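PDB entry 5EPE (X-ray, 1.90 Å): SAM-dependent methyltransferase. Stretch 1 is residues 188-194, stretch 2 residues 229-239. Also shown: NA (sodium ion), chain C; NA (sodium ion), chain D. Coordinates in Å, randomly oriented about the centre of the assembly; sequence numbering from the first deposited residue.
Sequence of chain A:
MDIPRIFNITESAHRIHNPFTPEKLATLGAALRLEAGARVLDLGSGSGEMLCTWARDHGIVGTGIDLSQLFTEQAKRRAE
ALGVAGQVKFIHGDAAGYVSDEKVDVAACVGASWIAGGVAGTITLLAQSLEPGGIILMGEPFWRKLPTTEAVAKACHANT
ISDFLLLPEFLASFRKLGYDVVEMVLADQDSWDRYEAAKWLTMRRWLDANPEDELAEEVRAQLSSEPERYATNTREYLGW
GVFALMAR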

# COMPACT_ATOMS: atom_id res chain seq x y z
N ASP A 188 17.24 19.29 -15.36
CA ASP A 188 17.22 17.88 -15.01
C ASP A 188 18.15 17.71 -13.83
O ASP A 188 18.74 18.69 -13.36
CB ASP A 188 17.60 17.03 -16.18
CG ASP A 188 19.04 17.24 -16.66
OD1 ASP A 188 19.86 18.07 -16.20
OD2 ASP A 188 19.34 16.59 -17.69
N GLN A 189 18.28 16.48 -13.34
CA GLN A 189 19.12 16.27 -12.17
C GLN A 189 20.58 16.64 -12.40
O GLN A 189 21.21 17.16 -11.47
CB GLN A 189 18.98 14.88 -11.63
CG GLN A 189 17.58 14.63 -11.10
CD GLN A 189 17.34 13.17 -10.73
OE1 GLN A 189 17.68 12.23 -11.51
NE2 GLN A 189 16.85 12.94 -9.51
N ASP A 190 21.10 16.43 -13.61
CA ASP A 190 22.45 16.81 -13.96
C ASP A 190 22.70 18.29 -13.91
O ASP A 190 23.75 18.74 -13.48
CB ASP A 190 22.86 16.24 -15.30
CG ASP A 190 22.96 14.69 -15.27
OD1 ASP A 190 23.41 14.04 -14.27
OD2 ASP A 190 22.55 14.09 -16.29
N SER A 191 21.70 19.09 -14.29
CA SER A 191 21.86 20.52 -14.22
C SER A 191 21.77 21.04 -12.80
O SER A 191 22.51 21.97 -12.45
CB SER A 191 20.97 21.24 -15.27
OG SER A 191 19.68 21.17 -14.97
N TRP A 192 20.95 20.42 -11.97
CA TRP A 192 20.96 20.70 -10.56
C TRP A 192 22.33 20.38 -9.94
O TRP A 192 22.82 21.14 -9.11
CB TRP A 192 19.88 19.91 -9.82
CG TRP A 192 18.55 20.60 -9.66
CD1 TRP A 192 17.39 20.33 -10.30
CD2 TRP A 192 18.27 21.68 -8.78
NE1 TRP A 192 16.40 21.18 -9.91
CE2 TRP A 192 16.91 22.03 -8.96
CE3 TRP A 192 19.04 22.41 -7.86
CZ2 TRP A 192 16.31 23.03 -8.22
CZ3 TRP A 192 18.44 23.40 -7.16
CH2 TRP A 192 17.10 23.73 -7.37
N ASP A 193 22.91 19.26 -10.33
CA ASP A 193 24.25 18.87 -9.82
C ASP A 193 25.27 19.94 -10.12
O ASP A 193 26.09 20.28 -9.25
CB ASP A 193 24.75 17.56 -10.44
CG ASP A 193 24.03 16.34 -9.95
OD1 ASP A 193 23.21 16.38 -8.99
OD2 ASP A 193 24.13 15.27 -10.61
N ARG A 194 25.22 20.49 -11.36
CA ARG A 194 26.15 21.58 -11.75
C ARG A 194 26.05 22.80 -10.88
O ARG A 194 27.10 23.34 -10.46
CB ARG A 194 26.02 22.04 -13.22
CG ARG A 194 26.32 21.01 -14.29
CD ARG A 194 27.79 20.65 -14.40
NE ARG A 194 28.07 19.67 -13.34
CZ ARG A 194 28.93 19.82 -12.33
NH1 ARG A 194 29.00 18.84 -11.41
NH2 ARG A 194 29.68 20.92 -12.18
NA NA C . 20.52 14.19 -17.74
NA NA D . 17.99 15.25 -19.52
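Stretch 2, residues 229-239: RYATNTREYLG

The contact centres on Asp193, whose carboxylate meets the Arg235 guanidinium edge-on in a two-point salt bridge: Arg235 NE donates to Asp193 OD1 at 2.8 Å (162° at the hydrogen) and Arg235 NH2 to Asp193 OD2 at 2.9 Å (160°). Tyr230 OH also donates to Asp193 OD1, at 2.6 Å, so that oxygen accepts twice from stretch 2. The extended Arg235 side chain (chi1 to chi3 all t) carries its charge this far although its CA-to-CB bond points sideways. A longer salt bridge joins Arg235 NH2 to Asp190 OD1 at 3.9 Å, and a water bonded to both atoms spans the gap.

Gln189 NE2 donates to the backbone at Arg235 O (2.9 Å, 170°) and to Glu236 OE2 (2.9 Å, 140°), while Gln189 CB lies over a guanidinium face, 3.6 Å from Arg235 NH2.

These bonds tie helix 189-194 to helix 229-237, which contains a wider pi-type turn at 230-234. Their axes approach to 9.8 Å and cross at 132°, nearer antiparallel than parallel; the CA atoms of Gln189 and Arg235 are 6.1 Å apart.

Farther out, Trp192 supplies the apolar packing. Thr234 CG2 sits 3.7 Å from the centroid of its six-membered ring, 16° off the normal, a CH-pi contact. Past the helix end, Leu238 CD2 reaches Trp192 CH2 at 3.7 Å as the chain enters strand 238-239.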

# COMPACT_ATOMS: atom_id res chain seq x y z
N ARG A 229 22.32 16.56 2.21
CA ARG A 229 21.08 17.32 2.20
C ARG A 229 20.54 17.44 0.76
O ARG A 229 19.34 17.22 0.51
CB ARG A 229 21.25 18.76 2.75
CG ARG A 229 19.91 19.55 2.89
CD ARG A 229 19.85 21.09 2.63
NE ARG A 229 20.49 21.51 1.38
CZ ARG A 229 19.97 21.40 0.14
NH1 ARG A 229 20.71 21.78 -0.92
NH2 ARG A 229 18.72 20.94 -0.07
N TYR A 230 21.40 17.91 -0.14
CA TYR A 230 21.06 18.06 -1.56
C TYR A 230 20.54 16.73 -2.16
O TYR A 230 19.51 16.70 -2.80
CB TYR A 230 22.29 18.61 -2.34
CG TYR A 230 22.13 18.45 -3.80
CD1 TYR A 230 21.20 19.22 -4.48
CD2 TYR A 230 22.86 17.49 -4.50
CE1 TYR A 230 20.98 19.03 -5.82
CE2 TYR A 230 22.68 17.32 -5.86
CZ TYR A 230 21.76 18.11 -6.54
OH TYR A 230 21.50 17.95 -7.89
N ALA A 231 21.28 15.64 -1.96
CA ALA A 231 20.91 14.35 -2.54
C ALA A 231 19.58 13.80 -1.97
O ALA A 231 18.80 13.22 -2.69
CB ALA A 231 22.02 13.35 -2.33
N THR A 232 19.36 13.97 -0.68
CA THR A 232 18.16 13.49 -0.01
C THR A 232 16.91 14.30 -0.40
O THR A 232 15.83 13.74 -0.59
CB THR A 232 18.37 13.52 1.53
OG1 THR A 232 19.49 12.69 1.86
CG2 THR A 232 17.12 13.07 2.35
N ASN A 233 17.08 15.62 -0.50
CA ASN A 233 15.94 16.55 -0.64
C ASN A 233 15.87 17.11 -2.08
O ASN A 233 15.10 16.63 -2.89
CB ASN A 233 16.06 17.63 0.44
CG ASN A 233 16.04 17.01 1.84
OD1 ASN A 233 15.04 16.45 2.23
ND2 ASN A 233 17.13 17.00 2.52
N THR A 234 16.74 18.00 -2.44
CA THR A 234 16.60 18.72 -3.68
C THR A 234 16.62 17.79 -4.88
O THR A 234 15.77 17.96 -5.79
CB THR A 234 17.72 19.74 -3.77
OG1 THR A 234 17.67 20.53 -2.57
CG2 THR A 234 17.65 20.63 -4.99
N ARG A 235 17.62 16.91 -4.97
CA ARG A 235 17.87 16.21 -6.23
C ARG A 235 16.66 15.41 -6.71
O ARG A 235 16.39 15.33 -7.88
CB ARG A 235 19.11 15.33 -6.11
CG ARG A 235 19.67 14.89 -7.44
CD ARG A 235 20.96 14.11 -7.29
NE ARG A 235 21.64 14.04 -8.57
CZ ARG A 235 21.41 13.14 -9.52
NH1 ARG A 235 20.61 12.14 -9.32
NH2 ARG A 235 22.04 13.25 -10.73
N GLU A 236 15.93 14.79 -5.79
CA GLU A 236 14.78 13.99 -6.10
C GLU A 236 13.47 14.77 -6.19
O GLU A 236 12.63 14.44 -6.97
CB GLU A 236 14.69 12.88 -5.03
CG GLU A 236 15.80 11.79 -5.21
CD GLU A 236 15.63 11.07 -6.55
OE1 GLU A 236 14.48 10.70 -6.87
OE2 GLU A 236 16.59 10.94 -7.37
N TYR A 237 13.32 15.82 -5.39
CA TYR A 237 12.03 16.48 -5.21
C TYR A 237 11.88 17.85 -5.89
O TYR A 237 10.73 18.21 -6.21
CB TYR A 237 11.78 16.66 -3.71
CG TYR A 237 11.57 15.36 -3.04
CD1 TYR A 237 10.34 14.69 -3.14
CD2 TYR A 237 12.61 14.76 -2.30
CE1 TYR A 237 10.13 13.46 -2.54
CE2 TYR A 237 12.43 13.52 -1.71
CZ TYR A 237 11.19 12.90 -1.81
OH TYR A 237 11.01 11.71 -1.18
N LEU A 238 12.98 18.58 -6.07
CA LEU A 238 12.83 19.95 -6.52
C LEU A 238 13.06 20.07 -8.02
O LEU A 238 14.13 19.73 -8.53
CB LEU A 238 13.72 20.93 -5.75
CG LEU A 238 13.33 22.45 -5.82
CD1 LEU A 238 11.91 22.78 -5.33
CD2 LEU A 238 14.34 23.32 -5.01
N GLY A 239 12.04 20.55 -8.71
CA GLY A 239 12.17 20.88 -10.13
C GLY A 239 12.51 22.38 -10.31
O GLY A 239 12.30 23.19 -9.41
O HOH W 1 19.30 9.78 -11.09
O HOH W 2 22.15 11.78 -13.26
O HOH W 3 15.79 14.79 -19.08
O HOH W 4 18.37 13.27 -18.24
O HOH W 5 18.96 16.70 -21.42
O HOH W 6 20.20 14.59 -20.05
O HOH W 7 22.41 15.67 -18.70